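Local coordinates for protein isoflavone reductase (PDB 2GAS) that reduces achiral isoflavones to chiral isoflavanones with NADPH, on the pathway to the pterocarpan phytoalexin medicarpin of alfalfa, at residues D204-P217 and Y277-Y291. Residues are numbered along the deposited sequence; the frame is centred on the assembly and turned at random.
Sequences DPNTLNKAVHIRLP and YEIDPAKDIEASEAY
The guanidinium of Arg-215 lies flat on the Tyr-277 ring, NH1 over the ring centre and CZ 4.1 Å from the centroid, a cation-pi stack. Bends at chi2 and chi3 (101° and 61°) fold the Arg-215 side chain so that its NE and NH2 also meet Glu-286 side-on, in a nearly coplanar salt bridge (Arg-215 NH2 to Glu-286 OE2 2.7 Å) using the syn lone pairs of both oxygens. NH1 and NH2 together grip the carbonyl O of Tyr-277. A leucine in place of Arg-215 would probably leave the Glu-286 carboxylate without its countercharge and the Tyr-277 carbonyl without two donors. His-213 is held at both ring nitrogens: ND1 lies 2.6 Å from Tyr-277 OH, and NE2 donates to Asp-284 OD1 (2.7 Å), which lies in the imidazole plane, while NE2 meets that oxygen from above the carboxylate plane. Ile-279 CG2 covers one imidazole face. At the far end, Tyr-291 OH donates to Asp-204 OD2 (2.6 Å). Between these ends 284-286 pairs in parallel with 210-213 as edge strand of this NmrA-type, Rossmann-clan reductase's small three-stranded sheet, completed by 148-151; Phe-197 of helix 191-202 packs on Ile-214, Leu-216 and Ala-287, the last opening helix 287-290.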
# COMPACT_ATOMS: atom_id res chain seq x y z
N ASP A 204 -0.18 -3.69 -17.66
CA ASP A 204 -1.45 -3.41 -18.32
C ASP A 204 -1.49 -2.00 -18.90
O ASP A 204 -1.57 -1.02 -18.17
CB ASP A 204 -2.59 -3.60 -17.32
CG ASP A 204 -3.96 -3.26 -17.89
OD1 ASP A 204 -4.09 -3.13 -19.13
OD2 ASP A 204 -4.91 -3.13 -17.10
N PRO A 205 -1.45 -1.88 -20.24
CA PRO A 205 -1.49 -0.56 -20.87
C PRO A 205 -2.71 0.28 -20.49
O PRO A 205 -2.67 1.50 -20.57
CB PRO A 205 -1.43 -0.88 -22.36
CG PRO A 205 -2.13 -2.20 -22.44
CD PRO A 205 -1.55 -2.95 -21.25
N ASN A 206 -3.78 -0.39 -20.08
CA ASN A 206 -5.01 0.30 -19.72
C ASN A 206 -4.95 1.12 -18.44
O ASN A 206 -5.85 1.91 -18.17
CB ASN A 206 -6.17 -0.69 -19.62
CG ASN A 206 -6.51 -1.33 -20.96
OD1 ASN A 206 -6.50 -0.66 -22.00
ND2 ASN A 206 -6.84 -2.61 -20.94
N THR A 207 -3.89 0.95 -17.65
CA THR A 207 -3.77 1.70 -16.40
C THR A 207 -3.05 3.03 -16.58
O THR A 207 -2.75 3.71 -15.60
CB THR A 207 -3.03 0.90 -15.31
OG1 THR A 207 -1.68 0.66 -15.73
CG2 THR A 207 -3.73 -0.42 -15.04
N LEU A 208 -2.78 3.41 -17.82
CA LEU A 208 -2.11 4.68 -18.11
C LEU A 208 -2.88 5.86 -17.53
O LEU A 208 -4.05 6.08 -17.86
CB LEU A 208 -1.96 4.88 -19.62
CG LEU A 208 -1.41 6.27 -19.99
CD1 LEU A 208 0.05 6.36 -19.58
CD2 LEU A 208 -1.56 6.50 -21.48
N ASN A 209 -2.21 6.63 -16.67
CA ASN A 209 -2.81 7.81 -16.04
C ASN A 209 -4.13 7.47 -15.36
O ASN A 209 -5.10 8.23 -15.45
CB ASN A 209 -3.01 8.93 -17.07
CG ASN A 209 -1.69 9.53 -17.55
OD1 ASN A 209 -1.67 10.45 -18.37
ND2 ASN A 209 -0.58 9.02 -17.03
N LYS A 210 -4.16 6.33 -14.69
CA LYS A 210 -5.34 5.86 -13.98
C LYS A 210 -4.99 5.45 -12.55
O LYS A 210 -3.83 5.15 -12.24
CB LYS A 210 -5.93 4.62 -14.67
CG LYS A 210 -6.51 4.84 -16.06
CD LYS A 210 -7.98 5.22 -15.98
CE LYS A 210 -8.68 4.99 -17.31
NZ LYS A 210 -8.04 5.74 -18.42
N ALA A 211 -6.00 5.45 -11.69
CA ALA A 211 -5.84 5.01 -10.31
C ALA A 211 -6.43 3.60 -10.35
O ALA A 211 -7.52 3.39 -10.88
CB ALA A 211 -6.64 5.89 -9.36
N VAL A 212 -5.69 2.62 -9.82
CA VAL A 212 -6.16 1.23 -9.78
C VAL A 212 -6.60 0.96 -8.35
O VAL A 212 -5.82 1.12 -7.41
CB VAL A 212 -5.05 0.25 -10.20
CG1 VAL A 212 -5.52 -1.19 -10.05
CG2 VAL A 212 -4.65 0.52 -11.64
N HIS A 213 -7.85 0.54 -8.18
CA HIS A 213 -8.41 0.29 -6.86
C HIS A 213 -8.57 -1.18 -6.54
O HIS A 213 -9.13 -1.94 -7.33
CB HIS A 213 -9.77 0.96 -6.77
CG HIS A 213 -9.75 2.39 -7.20
ND1 HIS A 213 -9.54 3.43 -6.33
CD2 HIS A 213 -9.84 2.95 -8.44
CE1 HIS A 213 -9.49 4.57 -7.00
NE2 HIS A 213 -9.67 4.30 -8.28
N ILE A 214 -8.08 -1.58 -5.37
CA ILE A 214 -8.20 -2.97 -4.95
C ILE A 214 -9.30 -3.09 -3.90
O ILE A 214 -9.12 -2.70 -2.74
CB ILE A 214 -6.88 -3.49 -4.33
CG1 ILE A 214 -5.69 -3.17 -5.24
CG2 ILE A 214 -6.98 -5.00 -4.09
CD1 ILE A 214 -5.69 -3.91 -6.54
N ARG A 215 -10.46 -3.60 -4.31
CA ARG A 215 -11.58 -3.84 -3.41
C ARG A 215 -12.03 -5.24 -3.82
O ARG A 215 -12.88 -5.39 -4.70
CB ARG A 215 -12.73 -2.84 -3.64
CG ARG A 215 -12.61 -1.52 -2.88
CD ARG A 215 -12.12 -0.39 -3.77
NE ARG A 215 -13.01 -0.11 -4.91
CZ ARG A 215 -14.03 0.75 -4.89
NH1 ARG A 215 -14.33 1.43 -3.79
NH2 ARG A 215 -14.73 0.96 -6.00
N LEU A 216 -11.43 -6.26 -3.20
CA LEU A 216 -11.74 -7.65 -3.53
C LEU A 216 -13.03 -8.12 -2.85
O LEU A 216 -13.17 -8.04 -1.63
CB LEU A 216 -10.54 -8.52 -3.15
CG LEU A 216 -9.21 -8.01 -3.70
CD1 LEU A 216 -8.05 -8.72 -3.03
CD2 LEU A 216 -9.16 -8.20 -5.21
N PRO A 217 -13.98 -8.64 -3.64
CA PRO A 217 -15.28 -9.12 -3.15
C PRO A 217 -15.33 -9.83 -1.80
O PRO A 217 -16.05 -9.40 -0.90
CB PRO A 217 -15.77 -9.99 -4.30
CG PRO A 217 -15.28 -9.23 -5.48
CD PRO A 217 -13.85 -8.91 -5.08
N TYR A 277 -16.76 3.88 -2.41
CA TYR A 277 -16.96 4.89 -3.45
C TYR A 277 -17.12 4.24 -4.82
O TYR A 277 -16.63 3.13 -5.05
CB TYR A 277 -15.77 5.87 -3.50
CG TYR A 277 -14.42 5.20 -3.64
CD1 TYR A 277 -13.66 4.89 -2.52
CD2 TYR A 277 -13.90 4.87 -4.90
CE1 TYR A 277 -12.42 4.26 -2.64
CE2 TYR A 277 -12.66 4.24 -5.03
CZ TYR A 277 -11.93 3.94 -3.89
OH TYR A 277 -10.70 3.32 -3.98
N GLU A 278 -17.82 4.92 -5.72
CA GLU A 278 -18.00 4.41 -7.07
C GLU A 278 -16.88 5.03 -7.89
O GLU A 278 -16.48 6.17 -7.63
CB GLU A 278 -19.37 4.82 -7.62
CG GLU A 278 -20.53 4.11 -6.95
CD GLU A 278 -21.88 4.55 -7.49
OE1 GLU A 278 -22.90 3.95 -7.08
OE2 GLU A 278 -21.92 5.49 -8.31
N ILE A 279 -16.35 4.30 -8.86
CA ILE A 279 -15.27 4.86 -9.65
C ILE A 279 -15.72 5.49 -10.95
O ILE A 279 -16.83 5.25 -11.43
CB ILE A 279 -14.17 3.81 -9.95
CG1 ILE A 279 -14.68 2.77 -10.96
CG2 ILE A 279 -13.71 3.16 -8.66
CD1 ILE A 279 -15.80 1.93 -10.47
N ASP A 280 -14.84 6.32 -11.50
CA ASP A 280 -15.06 7.02 -12.75
C ASP A 280 -14.21 6.30 -13.79
O ASP A 280 -12.99 6.29 -13.69
CB ASP A 280 -14.62 8.47 -12.58
CG ASP A 280 -14.74 9.28 -13.85
OD1 ASP A 280 -14.57 10.52 -13.78
OD2 ASP A 280 -14.99 8.69 -14.92
N PRO A 281 -14.85 5.69 -14.80
CA PRO A 281 -14.12 4.96 -15.85
C PRO A 281 -13.04 5.76 -16.58
O PRO A 281 -12.10 5.19 -17.11
CB PRO A 281 -15.24 4.48 -16.78
CG PRO A 281 -16.33 5.49 -16.57
CD PRO A 281 -16.30 5.70 -15.08
N ALA A 282 -13.17 7.08 -16.58
CA ALA A 282 -12.19 7.92 -17.25
C ALA A 282 -10.91 8.06 -16.43
O ALA A 282 -9.86 8.41 -16.98
CB ALA A 282 -12.78 9.30 -17.53
N LYS A 283 -10.98 7.78 -15.14
CA LYS A 283 -9.81 7.94 -14.28
C LYS A 283 -9.48 6.75 -13.39
O LYS A 283 -8.39 6.70 -12.82
CB LYS A 283 -10.00 9.17 -13.39
CG LYS A 283 -10.05 10.48 -14.17
CD LYS A 283 -10.60 11.64 -13.34
CE LYS A 283 -9.81 11.89 -12.06
NZ LYS A 283 -10.15 10.91 -10.99
N ASP A 284 -10.40 5.80 -13.28
CA ASP A 284 -10.19 4.65 -12.40
C ASP A 284 -10.34 3.28 -13.05
O ASP A 284 -11.06 3.12 -14.04
CB ASP A 284 -11.19 4.71 -11.23
CG ASP A 284 -11.20 6.05 -10.51
OD1 ASP A 284 -10.16 6.43 -9.93
OD2 ASP A 284 -12.26 6.71 -10.51
N ILE A 285 -9.67 2.31 -12.45
CA ILE A 285 -9.72 0.91 -12.88
C ILE A 285 -10.02 0.12 -11.61
O ILE A 285 -9.43 0.38 -10.56
CB ILE A 285 -8.36 0.44 -13.45
CG1 ILE A 285 -8.07 1.11 -14.79
CG2 ILE A 285 -8.35 -1.08 -13.59
CD1 ILE A 285 -9.09 0.82 -15.86
N GLU A 286 -10.97 -0.82 -11.68
CA GLU A 286 -11.32 -1.65 -10.52
C GLU A 286 -10.55 -2.96 -10.71
O GLU A 286 -10.85 -3.74 -11.61
CB GLU A 286 -12.83 -1.91 -10.50
CG GLU A 286 -13.34 -2.58 -9.23
CD GLU A 286 -13.35 -1.63 -8.05
OE1 GLU A 286 -12.64 -1.89 -7.06
OE2 GLU A 286 -14.08 -0.62 -8.12
N ALA A 287 -9.56 -3.20 -9.86
CA ALA A 287 -8.74 -4.41 -9.99
C ALA A 287 -9.52 -5.72 -10.09
O ALA A 287 -9.19 -6.57 -10.91
CB ALA A 287 -7.75 -4.49 -8.85
N SER A 288 -10.55 -5.88 -9.27
CA SER A 288 -11.33 -7.12 -9.31
C SER A 288 -12.02 -7.33 -10.66
O SER A 288 -12.31 -8.46 -11.05
CB SER A 288 -12.37 -7.13 -8.18
OG SER A 288 -13.27 -6.05 -8.30
N GLU A 289 -12.29 -6.24 -11.38
CA GLU A 289 -12.95 -6.32 -12.68
C GLU A 289 -11.96 -6.48 -13.82
O GLU A 289 -12.22 -7.19 -14.80
CB GLU A 289 -13.80 -5.07 -12.93
CG GLU A 289 -14.90 -4.84 -11.91
CD GLU A 289 -15.94 -5.94 -11.92
OE1 GLU A 289 -16.55 -6.18 -12.99
OE2 GLU A 289 -16.16 -6.56 -10.86
N ALA A 290 -10.82 -5.81 -13.70
CA ALA A 290 -9.79 -5.86 -14.74
C ALA A 290 -8.95 -7.12 -14.68
O ALA A 290 -8.52 -7.63 -15.72
CB ALA A 290 -8.89 -4.64 -14.62
N TYR A 291 -8.72 -7.63 -13.48
CA TYR A 291 -7.89 -8.81 -13.30
C TYR A 291 -8.59 -9.88 -12.47
O TYR A 291 -8.06 -10.31 -11.43
CB TYR A 291 -6.58 -8.40 -12.62
CG TYR A 291 -6.03 -7.08 -13.11
CD1 TYR A 291 -5.67 -6.91 -14.45
CD2 TYR A 291 -5.89 -5.99 -12.25
CE1 TYR A 291 -5.18 -5.69 -14.92
CE2 TYR A 291 -5.40 -4.76 -12.71
CZ TYR A 291 -5.05 -4.62 -14.05
OH TYR A 291 -4.57 -3.43 -14.53
O HOH W 1 -6.74 8.16 -17.59
O HOH W 2 -11.28 -4.19 -6.90